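Local coordinates for ricin B-related lectin (Polyporus squamosus, PDB 5MUA), which binds galactose through a beta-trefoil lectin domain and carries a papain-like, calcium-binding protease domain that takes up the inhibitor E-64, at residues 4-15 against 139-150; 61-69 against 225-233. All coordinates share one frame; numbering follows the deposited sequence.

Contact 1. Residues 4-15 against 139-150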
loop_
_atom_site.group_PDB
_atom_site.type_symbol
_atom_site.label_atom_id
_atom_site.label_comp_id
_atom_site.label_asym_id
_atom_site.label_seq_id
_atom_site.Cartn_x
_atom_site.Cartn_y
_atom_site.Cartn_z
ATOM N N GLN B 4 0.302 32.009 0.408
ATOM C CA GLN B 4 -0.146 31.774 1.760
ATOM C C GLN B 4 0.945 31.167 2.626
ATOM O O GLN B 4 0.698 30.426 3.590
ATOM C CB GLN B 4 -1.412 30.888 1.757
ATOM C CG GLN B 4 -2.653 31.517 1.126
ATOM C CD GLN B 4 -3.667 30.430 0.752
ATOM O OE1 GLN B 4 -4.092 29.679 1.609
ATOM N NE2 GLN B 4 -3.955 30.282 -0.548
ATOM N N GLY B 5 2.188 31.505 2.307
ATOM C CA GLY B 5 3.362 30.983 3.026
ATOM C C GLY B 5 3.644 29.531 2.676
ATOM O O GLY B 5 3.419 29.071 1.552
ATOM N N HIS B 6 4.160 28.806 3.649
ATOM C CA HIS B 6 4.518 27.378 3.462
ATOM C C HIS B 6 3.518 26.618 2.602
ATOM O O HIS B 6 2.361 26.577 2.963
ATOM C CB HIS B 6 4.627 26.711 4.825
ATOM C CG HIS B 6 5.231 25.342 4.782
ATOM N ND1 HIS B 6 5.044 24.439 5.790
ATOM C CD2 HIS B 6 6.033 24.729 3.870
ATOM C CE1 HIS B 6 5.744 23.342 5.532
ATOM N NE2 HIS B 6 6.319 23.480 4.360
ATOM N N GLY B 7 3.956 26.009 1.485
ATOM C CA GLY B 7 3.035 25.333 0.573
ATOM C C GLY B 7 3.671 24.989 -0.750
ATOM O O GLY B 7 4.873 25.231 -0.960
ATOM N N ILE B 8 2.906 24.396 -1.636
ATOM C CA ILE B 8 3.371 24.054 -3.001
ATOM C C ILE B 8 2.495 24.852 -3.924
ATOM O O ILE B 8 1.243 24.943 -3.716
ATOM C CB ILE B 8 3.229 22.536 -3.310
ATOM C CG1 ILE B 8 4.138 21.779 -2.304
ATOM C CG2 ILE B 8 3.591 22.245 -4.733
ATOM C CD1 ILE B 8 3.882 20.280 -2.215
ATOM N N TYR B 9 3.129 25.478 -4.918
ATOM C CA TYR B 9 2.476 26.447 -5.763
ATOM C C TYR B 9 2.885 26.371 -7.208
ATOM O O TYR B 9 4.003 25.945 -7.532
ATOM C CB TYR B 9 2.861 27.829 -5.306
ATOM C CG TYR B 9 2.500 28.184 -3.934
ATOM C CD1 TYR B 9 3.362 27.942 -2.864
ATOM C CD2 TYR B 9 1.318 28.860 -3.691
ATOM C CE1 TYR B 9 3.012 28.311 -1.610
ATOM C CE2 TYR B 9 0.961 29.293 -2.425
ATOM C CZ TYR B 9 1.829 29.030 -1.355
ATOM O OH TYR B 9 1.473 29.447 -0.094
ATOM N N TYR B 10 1.994 26.786 -8.105
ATOM C CA TYR B 10 2.427 27.288 -9.423
ATOM C C TYR B 10 2.766 28.747 -9.217
ATOM O O TYR B 10 2.102 29.452 -8.397
ATOM C CB TYR B 10 1.282 27.252 -10.446
ATOM C CG TYR B 10 0.760 25.893 -10.866
ATOM C CD1 TYR B 10 1.604 24.893 -11.311
ATOM C CD2 TYR B 10 -0.640 25.690 -10.961
ATOM C CE1 TYR B 10 1.088 23.660 -11.737
ATOM C CE2 TYR B 10 -1.177 24.475 -11.418
ATOM C CZ TYR B 10 -0.314 23.462 -11.778
ATOM O OH TYR B 10 -0.812 22.237 -12.253
ATOM N N ILE B 11 3.816 29.190 -9.870
ATOM C CA ILE B 11 4.204 30.616 -9.826
ATOM C C ILE B 11 4.009 31.093 -11.265
ATOM O O ILE B 11 4.772 30.737 -12.160
ATOM C CB ILE B 11 5.669 30.782 -9.390
ATOM C CG1 ILE B 11 5.954 30.089 -8.032
ATOM C CG2 ILE B 11 6.040 32.275 -9.325
ATOM C CD1 ILE B 11 7.412 30.132 -7.601
ATOM N N ALA B 12 2.966 31.889 -11.508
ATOM C CA ALA B 12 2.649 32.323 -12.867
ATOM C C ALA B 12 2.982 33.796 -13.029
ATOM O O ALA B 12 2.808 34.570 -12.089
ATOM C CB ALA B 12 1.149 32.154 -13.165
ATOM N N SER B 13 3.365 34.136 -14.228
ATOM C CA SER B 13 3.611 35.595 -14.566
ATOM C C SER B 13 2.308 36.356 -14.585
ATOM O O SER B 13 1.370 35.910 -15.189
ATOM C CB SER B 13 4.245 35.726 -15.936
ATOM O OG SER B 13 4.459 37.097 -16.266
ATOM N N ALA B 14 2.237 37.536 -13.942
ATOM C CA ALA B 14 1.062 38.392 -14.138
ATOM C C ALA B 14 1.287 39.307 -15.326
ATOM O O ALA B 14 0.388 40.072 -15.626
ATOM C CB ALA B 14 0.744 39.195 -12.892
ATOM N N TYR B 15 2.469 39.265 -15.946
ATOM C CA TYR B 15 2.819 40.133 -17.065
ATOM C C TYR B 15 2.308 39.632 -18.384
ATOM O O TYR B 15 1.866 40.397 -19.207
ATOM C CB TYR B 15 4.314 40.278 -17.108
ATOM C CG TYR B 15 4.884 41.108 -18.229
ATOM C CD1 TYR B 15 4.713 42.484 -18.260
ATOM C CD2 TYR B 15 5.669 40.531 -19.209
ATOM C CE1 TYR B 15 5.293 43.238 -19.250
ATOM C CE2 TYR B 15 6.256 41.291 -20.223
ATOM C CZ TYR B 15 6.067 42.668 -20.204
ATOM O OH TYR B 15 6.605 43.442 -21.192
ATOM N N ASN B 139 6.663 48.488 -15.995
ATOM C CA ASN B 139 5.902 47.347 -16.436
ATOM C C ASN B 139 5.677 46.370 -15.284
ATOM O O ASN B 139 6.187 46.598 -14.172
ATOM C CB ASN B 139 6.540 46.713 -17.693
ATOM C CG ASN B 139 7.870 45.975 -17.407
ATOM O OD1 ASN B 139 8.003 45.259 -16.424
ATOM N ND2 ASN B 139 8.811 46.115 -18.309
ATOM N N THR B 140 4.936 45.294 -15.566
ATOM C CA THR B 140 4.563 44.345 -14.544
ATOM C C THR B 140 5.378 43.048 -14.598
ATOM O O THR B 140 4.932 42.051 -14.061
ATOM C CB THR B 140 3.069 44.061 -14.531
ATOM O OG1 THR B 140 2.686 43.542 -15.778
ATOM C CG2 THR B 140 2.291 45.277 -14.194
ATOM N N SER B 141 6.537 43.082 -15.240
ATOM C CA SER B 141 7.341 41.891 -15.470
ATOM C C SER B 141 7.856 41.254 -14.180
ATOM O O SER B 141 8.297 40.100 -14.211
ATOM C CB SER B 141 8.518 42.206 -16.421
ATOM O OG SER B 141 9.464 43.101 -15.783
ATOM N N GLN B 142 7.845 41.979 -13.074
ATOM C CA GLN B 142 8.243 41.430 -11.796
ATOM C C GLN B 142 7.078 40.974 -10.919
ATOM O O GLN B 142 7.268 40.664 -9.720
ATOM C CB GLN B 142 9.115 42.418 -11.026
ATOM C CG GLN B 142 10.242 42.944 -11.875
ATOM C CD GLN B 142 11.189 43.874 -11.180
ATOM O OE1 GLN B 142 10.797 44.729 -10.401
ATOM N NE2 GLN B 142 12.449 43.753 -11.537
ATOM N N ASN B 143 5.872 40.899 -11.514
ATOM C CA ASN B 143 4.700 40.576 -10.718
ATOM C C ASN B 143 4.332 39.137 -11.087
ATOM O O ASN B 143 4.323 38.758 -12.278
ATOM C CB ASN B 143 3.542 41.478 -11.070
ATOM C CG ASN B 143 3.770 42.912 -10.625
ATOM O OD1 ASN B 143 4.710 43.212 -9.879
ATOM N ND2 ASN B 143 2.885 43.797 -11.067
ATOM N N TRP B 144 3.970 38.407 -10.062
ATOM C CA TRP B 144 3.715 36.926 -10.185
ATOM C C TRP B 144 2.441 36.647 -9.385
ATOM O O TRP B 144 2.160 37.317 -8.392
ATOM C CB TRP B 144 4.908 36.147 -9.579
ATOM C CG TRP B 144 6.172 36.447 -10.283
ATOM C CD1 TRP B 144 7.048 37.422 -9.943
ATOM C CD2 TRP B 144 6.657 35.875 -11.487
ATOM N NE1 TRP B 144 8.070 37.490 -10.873
ATOM C CE2 TRP B 144 7.836 36.560 -11.834
ATOM C CE3 TRP B 144 6.185 34.876 -12.360
ATOM C CZ2 TRP B 144 8.559 36.252 -12.964
ATOM C CZ3 TRP B 144 6.893 34.573 -13.457
ATOM C CH2 TRP B 144 8.073 35.256 -13.783
ATOM N N THR B 145 1.720 35.618 -9.788
ATOM C CA THR B 145 0.640 35.063 -9.003
ATOM C C THR B 145 1.014 33.697 -8.498
ATOM O O THR B 145 1.838 33.070 -9.070
ATOM C CB THR B 145 -0.681 35.018 -9.765
ATOM O OG1 THR B 145 -0.583 34.173 -10.881
ATOM C CG2 THR B 145 -1.039 36.424 -10.257
ATOM N N PHE B 146 0.477 33.348 -7.349
ATOM C CA PHE B 146 0.737 32.032 -6.734
ATOM C C PHE B 146 -0.589 31.273 -6.595
ATOM O O PHE B 146 -1.532 31.818 -6.025
ATOM C CB PHE B 146 1.276 32.288 -5.347
ATOM C CG PHE B 146 2.680 32.744 -5.362
ATOM C CD1 PHE B 146 2.975 34.100 -5.543
ATOM C CD2 PHE B 146 3.714 31.868 -5.202
ATOM C CE1 PHE B 146 4.290 34.528 -5.494
ATOM C CE2 PHE B 146 5.037 32.303 -5.175
ATOM C CZ PHE B 146 5.326 33.631 -5.361
ATOM N N GLN B 147 -0.658 30.052 -7.144
ATOM C CA GLN B 147 -1.818 29.219 -6.950
ATOM C C GLN B 147 -1.418 28.086 -6.017
ATOM O O GLN B 147 -0.543 27.350 -6.359
ATOM C CB GLN B 147 -2.285 28.678 -8.296
ATOM C CG GLN B 147 -3.397 27.676 -8.051
ATOM C CD GLN B 147 -3.983 27.055 -9.277
ATOM O OE1 GLN B 147 -3.730 27.462 -10.393
ATOM N NE2 GLN B 147 -4.749 26.019 -9.058
ATOM N N LYS B 148 -2.060 27.981 -4.862
ATOM C CA LYS B 148 -1.705 26.959 -3.865
ATOM C C LYS B 148 -2.240 25.637 -4.331
ATOM O O LYS B 148 -3.374 25.545 -4.748
ATOM C CB LYS B 148 -2.303 27.271 -2.511
ATOM C CG LYS B 148 -1.692 26.391 -1.417
ATOM C CD LYS B 148 -2.153 26.805 -0.026
ATOM C CE LYS B 148 -3.668 26.568 0.160
ATOM N NZ LYS B 148 -4.069 26.954 1.540
ATOM N N LEU B 149 -1.394 24.628 -4.296
ATOM C CA LEU B 149 -1.732 23.278 -4.735
ATOM C C LEU B 149 -1.637 22.303 -3.585
ATOM O O LEU B 149 -1.780 21.083 -3.804
ATOM C CB LEU B 149 -0.763 22.885 -5.835
ATOM C CG LEU B 149 -0.719 23.896 -6.978
ATOM C CD1 LEU B 149 0.318 23.469 -7.960
ATOM C CD2 LEU B 149 -2.045 24.038 -7.718
ATOM N N SER B 150 -1.303 22.765 -2.388
ATOM C CA SER B 150 -1.102 21.926 -1.198
ATOM C C SER B 150 -2.155 22.187 -0.123
ATOM O O SER B 150 -2.848 23.206 -0.151
ATOM C CB SER B 150 0.279 22.202 -0.550
ATOM O OG SER B 150 0.460 23.576 -0.347
HETATM O O HOH W 1 5.965 38.430 -14.485
HETATM O O HOH W 2 0.186 42.781 -15.467
#
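Leu149 sets CD1 squarely over the face of the Tyr10 ring, 3.6 Å from the ring centroid. The OE1 of Gln147 comes to the edge of the same ring, with its amide turned 80° to the ring plane. Beyond the sheet the Tyr10 hydroxyl bonds to Asp43 and Arg256. On the face that carries Tyr9, Ile11, Phe146 and Lys148, Phe146 turns its edge to the face of Tyr9 in a T-shaped pair, with planes at 86°. Ile11 lies alongside Phe146, and its CG1 is 3.7 Å from Phe146 CE2. Lys148 starts with CG opposite its backbone N (chi1 -168°) and bends at chi3, which brings NZ 2.7 Å from Gln4 OE1. This bond comes from above the amide plane. At the far end Ser141 CB sits over the Tyr15 ring, and one water links Ser13 OG with Asn143 O. Between these groups the backbones pair antiparallel, among them Thr145 N to Ala12 O at 2.8 Å. The pair closes the N-terminal strand 7-13 of the beta-trefoil against strand 144-152. On its other edge 7-13 pairs with strand 49-53 at Gly7 and Tyr9, then bonds to Leu21 and Thr19. Strand 178-180 pairs antiparallel with 144-152.

Contact 2. Residues 61-69 against 225-233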
loop_
_atom_site.group_PDB
_atom_site.type_symbol
_atom_site.label_atom_id
_atom_site.label_comp_id
_atom_site.label_asym_id
_atom_site.label_seq_id
_atom_site.Cartn_x
_atom_site.Cartn_y
_atom_site.Cartn_z
ATOM N N THR B 61 12.778 29.613 1.073
ATOM C CA THR B 61 13.410 28.942 -0.062
ATOM C C THR B 61 12.275 28.563 -1.009
ATOM O O THR B 61 11.141 28.368 -0.588
ATOM C CB THR B 61 14.160 27.692 0.359
ATOM O OG1 THR B 61 13.369 26.875 1.247
ATOM C CG2 THR B 61 15.430 28.057 1.027
ATOM N N VAL B 62 12.613 28.450 -2.282
ATOM C CA VAL B 62 11.701 28.114 -3.342
ATOM C C VAL B 62 12.380 26.971 -4.069
ATOM O O VAL B 62 13.358 27.131 -4.799
ATOM C CB VAL B 62 11.425 29.329 -4.285
ATOM C CG1 VAL B 62 10.530 28.938 -5.449
ATOM C CG2 VAL B 62 10.869 30.454 -3.483
ATOM N N ARG B 63 11.885 25.788 -3.803
ATOM C CA ARG B 63 12.490 24.523 -4.271
ATOM C C ARG B 63 11.674 23.864 -5.339
ATOM O O ARG B 63 10.456 23.782 -5.210
ATOM C CB ARG B 63 12.629 23.589 -3.052
ATOM C CG ARG B 63 13.484 22.387 -3.287
ATOM C CD ARG B 63 13.536 21.445 -2.085
ATOM N NE ARG B 63 14.604 20.512 -2.336
ATOM C CZ ARG B 63 14.951 19.533 -1.514
ATOM N NH1 ARG B 63 14.262 19.297 -0.395
ATOM N NH2 ARG B 63 15.986 18.804 -1.831
ATOM N N ASN B 64 12.325 23.347 -6.360
ATOM C CA ASN B 64 11.625 22.637 -7.427
ATOM C C ASN B 64 11.244 21.248 -6.878
ATOM O O ASN B 64 12.104 20.508 -6.454
ATOM C CB ASN B 64 12.487 22.559 -8.680
ATOM C CG ASN B 64 11.711 22.105 -9.868
ATOM O OD1 ASN B 64 11.793 20.959 -10.252
ATOM N ND2 ASN B 64 10.946 23.013 -10.477
ATOM N N ALA B 65 9.959 20.939 -6.761
ATOM C CA ALA B 65 9.550 19.676 -6.087
ATOM C C ALA B 65 10.141 18.516 -6.906
ATOM O O ALA B 65 10.594 17.521 -6.310
ATOM C CB ALA B 65 8.032 19.543 -5.991
ATOM N N PHE B 66 10.081 18.627 -8.239
ATOM C CA PHE B 66 10.516 17.567 -9.127
ATOM C C PHE B 66 12.025 17.354 -9.029
ATOM O O PHE B 66 12.478 16.297 -8.658
ATOM C CB PHE B 66 10.063 17.847 -10.567
ATOM C CG PHE B 66 10.508 16.815 -11.586
ATOM C CD1 PHE B 66 9.871 15.586 -11.667
ATOM C CD2 PHE B 66 11.600 17.056 -12.425
ATOM C CE1 PHE B 66 10.304 14.636 -12.588
ATOM C CE2 PHE B 66 12.056 16.108 -13.345
ATOM C CZ PHE B 66 11.374 14.900 -13.435
ATOM N N ALA B 67 12.811 18.401 -9.347
ATOM C CA ALA B 67 14.256 18.285 -9.513
ATOM C C ALA B 67 15.018 18.361 -8.199
ATOM O O ALA B 67 16.182 17.939 -8.143
ATOM C CB ALA B 67 14.797 19.336 -10.484
ATOM N N GLY B 68 14.389 18.846 -7.161
ATOM C CA GLY B 68 15.018 19.044 -5.852
ATOM C C GLY B 68 15.882 20.287 -5.727
ATOM O O GLY B 68 16.258 20.668 -4.600
ATOM N N SER B 69 16.239 20.865 -6.870
ATOM C CA SER B 69 17.093 22.059 -6.996
ATOM C C SER B 69 16.350 23.270 -6.349
ATOM O O SER B 69 15.123 23.388 -6.366
ATOM C CB SER B 69 17.253 22.414 -8.499
ATOM O OG SER B 69 17.785 21.385 -9.243
ATOM N N GLU B 225 9.345 8.335 -6.478
ATOM C CA GLU B 225 10.109 8.138 -7.719
ATOM C C GLU B 225 10.115 9.394 -8.604
ATOM O O GLU B 225 10.979 9.541 -9.439
ATOM C CB GLU B 225 9.583 6.928 -8.447
ATOM C CG GLU B 225 9.958 5.657 -7.667
ATOM C CD GLU B 225 9.349 4.364 -8.210
ATOM O OE1 GLU B 225 8.749 4.401 -9.312
ATOM O OE2 GLU B 225 9.429 3.308 -7.462
ATOM N N ASN B 226 9.186 10.313 -8.394
ATOM C CA ASN B 226 9.163 11.502 -9.250
ATOM C C ASN B 226 9.504 12.801 -8.575
ATOM O O ASN B 226 9.640 13.801 -9.290
ATOM C CB ASN B 226 7.789 11.633 -9.816
ATOM C CG ASN B 226 7.544 10.697 -10.953
ATOM O OD1 ASN B 226 7.925 11.023 -12.065
ATOM N ND2 ASN B 226 6.852 9.577 -10.709
ATOM N N PHE B 227 9.614 12.851 -7.254
ATOM C CA PHE B 227 9.949 14.113 -6.586
ATOM C C PHE B 227 11.233 13.988 -5.800
ATOM O O PHE B 227 11.335 13.156 -4.899
ATOM C CB PHE B 227 8.830 14.595 -5.709
ATOM C CG PHE B 227 7.564 14.871 -6.477
ATOM C CD1 PHE B 227 7.422 16.017 -7.205
ATOM C CD2 PHE B 227 6.520 13.998 -6.480
ATOM C CE1 PHE B 227 6.252 16.278 -7.890
ATOM C CE2 PHE B 227 5.342 14.239 -7.197
ATOM C CZ PHE B 227 5.232 15.378 -7.906
ATOM N N LYS B 228 12.224 14.768 -6.183
ATOM C CA LYS B 228 13.535 14.753 -5.480
ATOM C C LYS B 228 13.556 15.617 -4.243
ATOM O O LYS B 228 14.397 15.464 -3.341
ATOM C CB LYS B 228 14.681 15.044 -6.434
ATOM C CG LYS B 228 14.838 13.973 -7.529
ATOM C CD LYS B 228 15.623 14.429 -8.763
ATOM C CE LYS B 228 17.038 14.966 -8.451
ATOM N NZ LYS B 228 18.093 13.934 -8.216
ATOM N N ALA B 229 12.613 16.542 -4.146
ATOM C CA ALA B 229 12.452 17.319 -2.879
ATOM C C ALA B 229 11.846 16.409 -1.823
ATOM O O ALA B 229 11.198 15.427 -2.161
ATOM C CB ALA B 229 11.523 18.526 -3.140
ATOM N N ASN B 230 12.106 16.696 -0.575
ATOM C CA ASN B 230 11.383 16.111 0.528
ATOM C C ASN B 230 10.432 17.134 1.198
ATOM O O ASN B 230 10.247 18.249 0.663
ATOM C CB ASN B 230 12.447 15.568 1.470
ATOM C CG ASN B 230 13.167 16.632 2.163
ATOM O OD1 ASN B 230 12.919 17.828 1.921
ATOM N ND2 ASN B 230 14.040 16.244 3.129
ATOM N N GLY B 231 9.807 16.758 2.305
ATOM C CA GLY B 231 9.062 17.680 3.103
ATOM C C GLY B 231 7.615 17.872 2.723
ATOM O O GLY B 231 6.974 18.797 3.209
ATOM N N PHE B 232 7.086 16.965 1.894
ATOM C CA PHE B 232 5.647 16.887 1.640
ATOM C C PHE B 232 5.327 15.441 1.203
ATOM O O PHE B 232 6.238 14.654 0.875
ATOM C CB PHE B 232 5.225 17.807 0.489
ATOM C CG PHE B 232 5.765 17.404 -0.856
ATOM C CD1 PHE B 232 7.115 17.611 -1.218
ATOM C CD2 PHE B 232 4.932 16.891 -1.825
ATOM C CE1 PHE B 232 7.580 17.219 -2.493
ATOM C CE2 PHE B 232 5.419 16.544 -3.086
ATOM C CZ PHE B 232 6.737 16.693 -3.411
ATOM N N ALA B 233 4.017 15.159 1.166
ATOM C CA ALA B 233 3.517 13.873 0.728
ATOM C C ALA B 233 2.461 14.110 -0.281
ATOM O O ALA B 233 2.010 15.233 -0.482
ATOM C CB ALA B 233 2.932 13.100 1.919
HETATM O O HOH W 3 12.063 20.445 0.834
#
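Arg63 lays its guanidinium over Ala229, whose CA stands 3.6 Å from CZ, over the centre of that flat face. The chain of Arg63 is extended from CG to NE, and NE bonds to Gly68 O at 2.8 Å, in the guanidinium plane. This bond within 61-69 helps fix the rotation of the group. The tight part lies beside it. Ala229 N donates to Ala65 O at 3.1 Å, and Lys228 N donates to Phe66 O at 2.9 Å. The methyl of Ala65 rests 3.8 Å from Phe227 CD1, and Phe232 CZ comes near the same methyl. Asn226 O is buried against Phe66 without a polar partner in the model.

The looser side is the exposed Lys228 and the partly exposed Asn230. The CB and CG of Lys228 run beside Phe66 O. The bend at chi3 (56°) then brings CE 3.1 Å from Ala67 O, and the end leads away. A water bridges Arg63 NH1 and Asn230 O. The contact joins the turn after strand 59-64 to the chain leaving helix 208-226. Phe227 and Phe232 pack on strand 178-180, and Phe232 also meets Leu50 of strand 49-53. Arg202 of the second subunit bonds to Phe227 O.

In the fold
The centres of contacts 1 and 2 lie about 17 Å apart. Their segments alternate along the chain: 4-15, 61-69, 139-150, then 225-233. Contact 1 stays within the beta-trefoil and joins its two ends. Contact 2 joins the trefoil to the C-terminal papain-like part. Strand 49-53 lies between strands 7-13 and 59-64 and pairs with both, so it connects the two sites. Strand 178-180 packs on both contacts. Contact 2 forms part of the junction between lectin and protease domains, and contact 1 meets it where Ile8 CD1 lies 3.6 Å from Phe232 CD2. The side chain of Phe232 is about 7 Å from that of Asp176, a calcium ligand, and that of Ile8 about 10 Å.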